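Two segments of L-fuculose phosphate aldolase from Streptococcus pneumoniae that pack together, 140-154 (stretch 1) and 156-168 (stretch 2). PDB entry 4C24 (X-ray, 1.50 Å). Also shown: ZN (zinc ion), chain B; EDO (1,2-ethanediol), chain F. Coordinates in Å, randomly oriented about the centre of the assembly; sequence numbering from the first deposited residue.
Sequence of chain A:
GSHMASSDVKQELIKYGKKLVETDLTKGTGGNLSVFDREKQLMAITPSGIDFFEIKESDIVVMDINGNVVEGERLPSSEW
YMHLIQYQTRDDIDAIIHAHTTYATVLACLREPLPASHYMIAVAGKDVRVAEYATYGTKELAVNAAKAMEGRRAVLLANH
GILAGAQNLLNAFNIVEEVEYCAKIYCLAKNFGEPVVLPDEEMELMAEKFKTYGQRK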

# COMPACT_ATOMS: atom_id res chain seq x y z
N GLU A 140 8.56 4.65 -33.32
CA GLU A 140 8.50 6.02 -32.82
C GLU A 140 8.75 6.03 -31.31
O GLU A 140 9.55 6.81 -30.83
CB GLU A 140 7.14 6.63 -33.11
N LEU A 141 8.11 5.12 -30.57
CA LEU A 141 8.33 5.04 -29.13
C LEU A 141 9.78 4.71 -28.82
O LEU A 141 10.40 5.34 -27.97
CB LEU A 141 7.38 4.06 -28.45
CG LEU A 141 7.57 3.97 -26.93
CD1 LEU A 141 7.34 5.32 -26.26
CD2 LEU A 141 6.65 2.91 -26.35
N ALA A 142 10.34 3.74 -29.57
CA ALA A 142 11.73 3.37 -29.37
C ALA A 142 12.67 4.56 -29.56
O ALA A 142 13.55 4.80 -28.74
CB ALA A 142 12.13 2.23 -30.30
N VAL A 143 12.47 5.30 -30.65
CA VAL A 143 13.30 6.47 -30.91
C VAL A 143 13.10 7.59 -29.86
O VAL A 143 14.06 8.15 -29.36
CB VAL A 143 13.06 7.00 -32.34
CG1 VAL A 143 13.68 8.39 -32.55
CG2 VAL A 143 13.56 6.01 -33.37
N ASN A 144 11.85 7.85 -29.50
CA ASN A 144 11.52 8.88 -28.51
C ASN A 144 12.16 8.58 -27.16
O ASN A 144 12.72 9.44 -26.51
CB ASN A 144 10.00 9.05 -28.35
CG ASN A 144 9.34 9.63 -29.59
OD1 ASN A 144 10.01 10.02 -30.58
ND2 ASN A 144 8.02 9.67 -29.56
N ALA A 145 12.14 7.29 -26.78
CA ALA A 145 12.74 6.87 -25.53
C ALA A 145 14.26 6.95 -25.56
O ALA A 145 14.87 7.37 -24.58
CB ALA A 145 12.31 5.42 -25.23
N ALA A 146 14.88 6.54 -26.67
CA ALA A 146 16.33 6.66 -26.83
C ALA A 146 16.76 8.11 -26.64
O ALA A 146 17.63 8.39 -25.87
CB ALA A 146 16.78 6.13 -28.18
N LYS A 147 16.08 9.01 -27.34
CA LYS A 147 16.47 10.41 -27.29
C LYS A 147 16.31 11.01 -25.90
O LYS A 147 17.22 11.67 -25.39
CB LYS A 147 15.65 11.17 -28.31
CG LYS A 147 16.03 10.82 -29.73
CD LYS A 147 15.22 11.56 -30.75
CE LYS A 147 15.84 12.91 -31.05
NZ LYS A 147 15.01 13.56 -32.08
N ALA A 148 15.16 10.76 -25.26
CA ALA A 148 14.89 11.34 -23.95
C ALA A 148 15.65 10.67 -22.81
O ALA A 148 15.67 11.19 -21.69
CB ALA A 148 13.40 11.36 -23.68
N MET A 149 16.25 9.49 -23.07
CA MET A 149 17.11 8.88 -22.06
C MET A 149 18.58 9.24 -22.23
O MET A 149 19.42 8.83 -21.43
CB MET A 149 16.92 7.36 -22.08
CG MET A 149 17.29 6.78 -20.72
SD MET A 149 16.86 5.06 -20.43
CE MET A 149 18.38 4.27 -20.92
N GLU A 150 18.92 9.98 -23.29
CA GLU A 150 20.30 10.38 -23.49
C GLU A 150 20.85 11.06 -22.24
O GLU A 150 20.21 11.96 -21.68
CB GLU A 150 20.46 11.31 -24.69
CG GLU A 150 20.40 10.58 -26.02
CD GLU A 150 20.35 11.53 -27.20
OE1 GLU A 150 20.60 12.75 -27.00
OE2 GLU A 150 20.07 11.08 -28.33
N GLY A 151 22.02 10.63 -21.80
CA GLY A 151 22.64 11.23 -20.62
C GLY A 151 22.02 10.82 -19.30
O GLY A 151 22.35 11.38 -18.25
N ARG A 152 21.12 9.84 -19.35
CA ARG A 152 20.42 9.37 -18.17
C ARG A 152 20.37 7.86 -18.20
O ARG A 152 20.61 7.24 -19.24
CB ARG A 152 18.98 9.90 -18.14
CG ARG A 152 18.86 11.43 -18.16
CD ARG A 152 19.39 12.08 -16.89
NE ARG A 152 19.08 13.51 -16.87
CZ ARG A 152 19.83 14.43 -17.44
NH1 ARG A 152 20.95 14.10 -18.06
NH2 ARG A 152 19.44 15.70 -17.39
N ARG A 153 20.01 7.29 -17.06
CA ARG A 153 19.78 5.85 -16.95
C ARG A 153 18.31 5.49 -16.76
O ARG A 153 17.97 4.32 -16.55
CB ARG A 153 20.64 5.26 -15.84
CG ARG A 153 22.11 5.13 -16.23
CD ARG A 153 22.90 4.30 -15.24
NE ARG A 153 23.91 3.52 -15.95
CZ ARG A 153 24.65 2.57 -15.39
NH1 ARG A 153 24.52 2.28 -14.10
NH2 ARG A 153 25.54 1.91 -16.13
N ALA A 154 17.41 6.47 -16.85
CA ALA A 154 15.99 6.18 -16.84
C ALA A 154 15.28 7.25 -17.62
O ALA A 154 15.82 8.34 -17.79
CB ALA A 154 15.44 6.11 -15.43
N LEU A 156 10.91 8.48 -18.45
CA LEU A 156 9.48 8.24 -18.41
C LEU A 156 8.89 8.20 -19.84
O LEU A 156 9.26 8.98 -20.72
CB LEU A 156 8.78 9.31 -17.56
CG LEU A 156 9.33 9.58 -16.16
CD1 LEU A 156 8.56 10.68 -15.45
CD2 LEU A 156 9.35 8.28 -15.36
N LEU A 157 7.97 7.28 -20.06
CA LEU A 157 7.32 7.11 -21.34
C LEU A 157 5.91 7.66 -21.19
O LEU A 157 5.11 7.17 -20.39
CB LEU A 157 7.25 5.63 -21.70
CG LEU A 157 8.61 4.94 -21.69
CD1 LEU A 157 8.40 3.44 -21.95
CD2 LEU A 157 9.63 5.56 -22.65
N ALA A 158 5.63 8.72 -21.96
CA ALA A 158 4.39 9.44 -21.80
C ALA A 158 3.14 8.54 -21.81
O ALA A 158 2.96 7.73 -22.72
CB ALA A 158 4.29 10.48 -22.90
N ASN A 159 2.30 8.66 -20.79
CA ASN A 159 1.03 7.94 -20.73
C ASN A 159 1.24 6.43 -20.73
O ASN A 159 0.39 5.69 -21.19
CB ASN A 159 0.08 8.35 -21.87
CG ASN A 159 -0.27 9.81 -21.81
OD1 ASN A 159 -1.16 10.23 -21.07
ND2 ASN A 159 0.44 10.57 -22.55
N HIS A 160 2.38 6.03 -20.18
CA HIS A 160 2.81 4.63 -20.36
C HIS A 160 3.55 4.06 -19.17
O HIS A 160 3.02 3.17 -18.49
CB HIS A 160 3.63 4.52 -21.64
CG HIS A 160 3.97 3.12 -22.03
ND1 HIS A 160 4.26 2.76 -23.32
CD2 HIS A 160 4.08 1.98 -21.28
CE1 HIS A 160 4.54 1.46 -23.36
NE2 HIS A 160 4.44 0.97 -22.13
N GLY A 161 4.75 4.53 -18.91
CA GLY A 161 5.54 3.94 -17.82
C GLY A 161 6.96 4.42 -17.77
O GLY A 161 7.23 5.59 -18.03
N ILE A 162 7.88 3.53 -17.45
CA ILE A 162 9.25 3.89 -17.24
C ILE A 162 10.13 2.90 -17.97
O ILE A 162 9.75 1.74 -18.17
CB ILE A 162 9.59 3.89 -15.72
CG1 ILE A 162 10.96 4.49 -15.43
CG2 ILE A 162 9.49 2.48 -15.14
CD1 ILE A 162 11.25 4.66 -13.95
N LEU A 163 11.29 3.37 -18.38
CA LEU A 163 12.36 2.57 -18.93
C LEU A 163 13.63 2.90 -18.17
O LEU A 163 13.96 4.08 -17.97
CB LEU A 163 12.55 2.85 -20.42
CG LEU A 163 13.48 1.95 -21.25
CD1 LEU A 163 12.75 0.64 -21.51
CD2 LEU A 163 13.87 2.58 -22.59
N ALA A 164 14.37 1.88 -17.72
CA ALA A 164 15.65 2.11 -17.07
C ALA A 164 16.70 1.16 -17.61
O ALA A 164 16.37 0.06 -18.02
CB ALA A 164 15.52 1.95 -15.56
N GLY A 165 17.95 1.60 -17.57
CA GLY A 165 19.05 0.77 -18.03
C GLY A 165 20.26 0.89 -17.15
O GLY A 165 20.50 1.91 -16.50
N ALA A 166 21.05 -0.18 -17.10
CA ALA A 166 22.28 -0.15 -16.33
C ALA A 166 23.20 -1.24 -16.83
O ALA A 166 22.94 -1.85 -17.85
CB ALA A 166 21.99 -0.35 -14.85
N GLN A 167 24.31 -1.41 -16.11
CA GLN A 167 25.34 -2.39 -16.47
C GLN A 167 24.87 -3.84 -16.35
O GLN A 167 25.42 -4.72 -17.02
CB GLN A 167 26.59 -2.18 -15.62
N ASN A 168 23.91 -4.09 -15.47
CA ASN A 168 23.34 -5.42 -15.27
C ASN A 168 21.95 -5.31 -14.69
O ASN A 168 21.49 -4.20 -14.37
CB ASN A 168 24.26 -6.28 -14.38
CG ASN A 168 24.61 -5.60 -13.07
OD1 ASN A 168 23.76 -4.96 -12.45
ND2 ASN A 168 25.85 -5.74 -12.65
ZN ZN B . 4.76 -0.90 -21.52
C1 EDO F . 20.82 17.72 -20.21
O1 EDO F . 20.43 18.02 -18.87
C2 EDO F . 22.30 17.36 -20.19
O2 EDO F . 22.51 16.32 -19.23
O HOH W 1 25.20 -0.22 -13.68
O HOH W 2 4.39 -1.97 -23.27

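A helix that leads into a sheet can be fastened to it by two means, backbone bonding at the point of entry and apolar packing along the helix, and this aldolase segment uses both. The helix running through 140-148 passes strand 161-166 at 59°, with 10.4 Å between axes at closest approach; a type II turn from Met-149 to Arg-152 then returns the chain to the sheet.

Arg-153 covers the most surface. Its carbonyl accepts the hydrogen bond across the stretches, Gly-165 N to Arg-153 O at 2.9 Å and nearly straight. Its side chain starts sideways, but its end reaches back: Ala-166 CB lies over one face of the guanidinium, 3.7 Å from Arg-153 NH1. The oxygen of water 1 accepts from both Arg-153 NH1 (2.6 Å) and Gln-167 N (2.8 Å), bridging side chain to backbone.

Next door, Ala-154 pairs with Ala-164 in an antiparallel, non-hydrogen-bonded bridge. Here CA-H groups face carbonyls, Ala-154 CA lying 3.1 Å from Leu-163 O, and the two small methyls share one face of the sheet.

Leu-163 serves the helix. Its CD2 meets Ala-145 CB at 4.2 Å and Met-149 SD at 4.4 Å, while Leu-157 CD2 approaches Ala-145 CB to 3.7 Å, a mainly apolar packing.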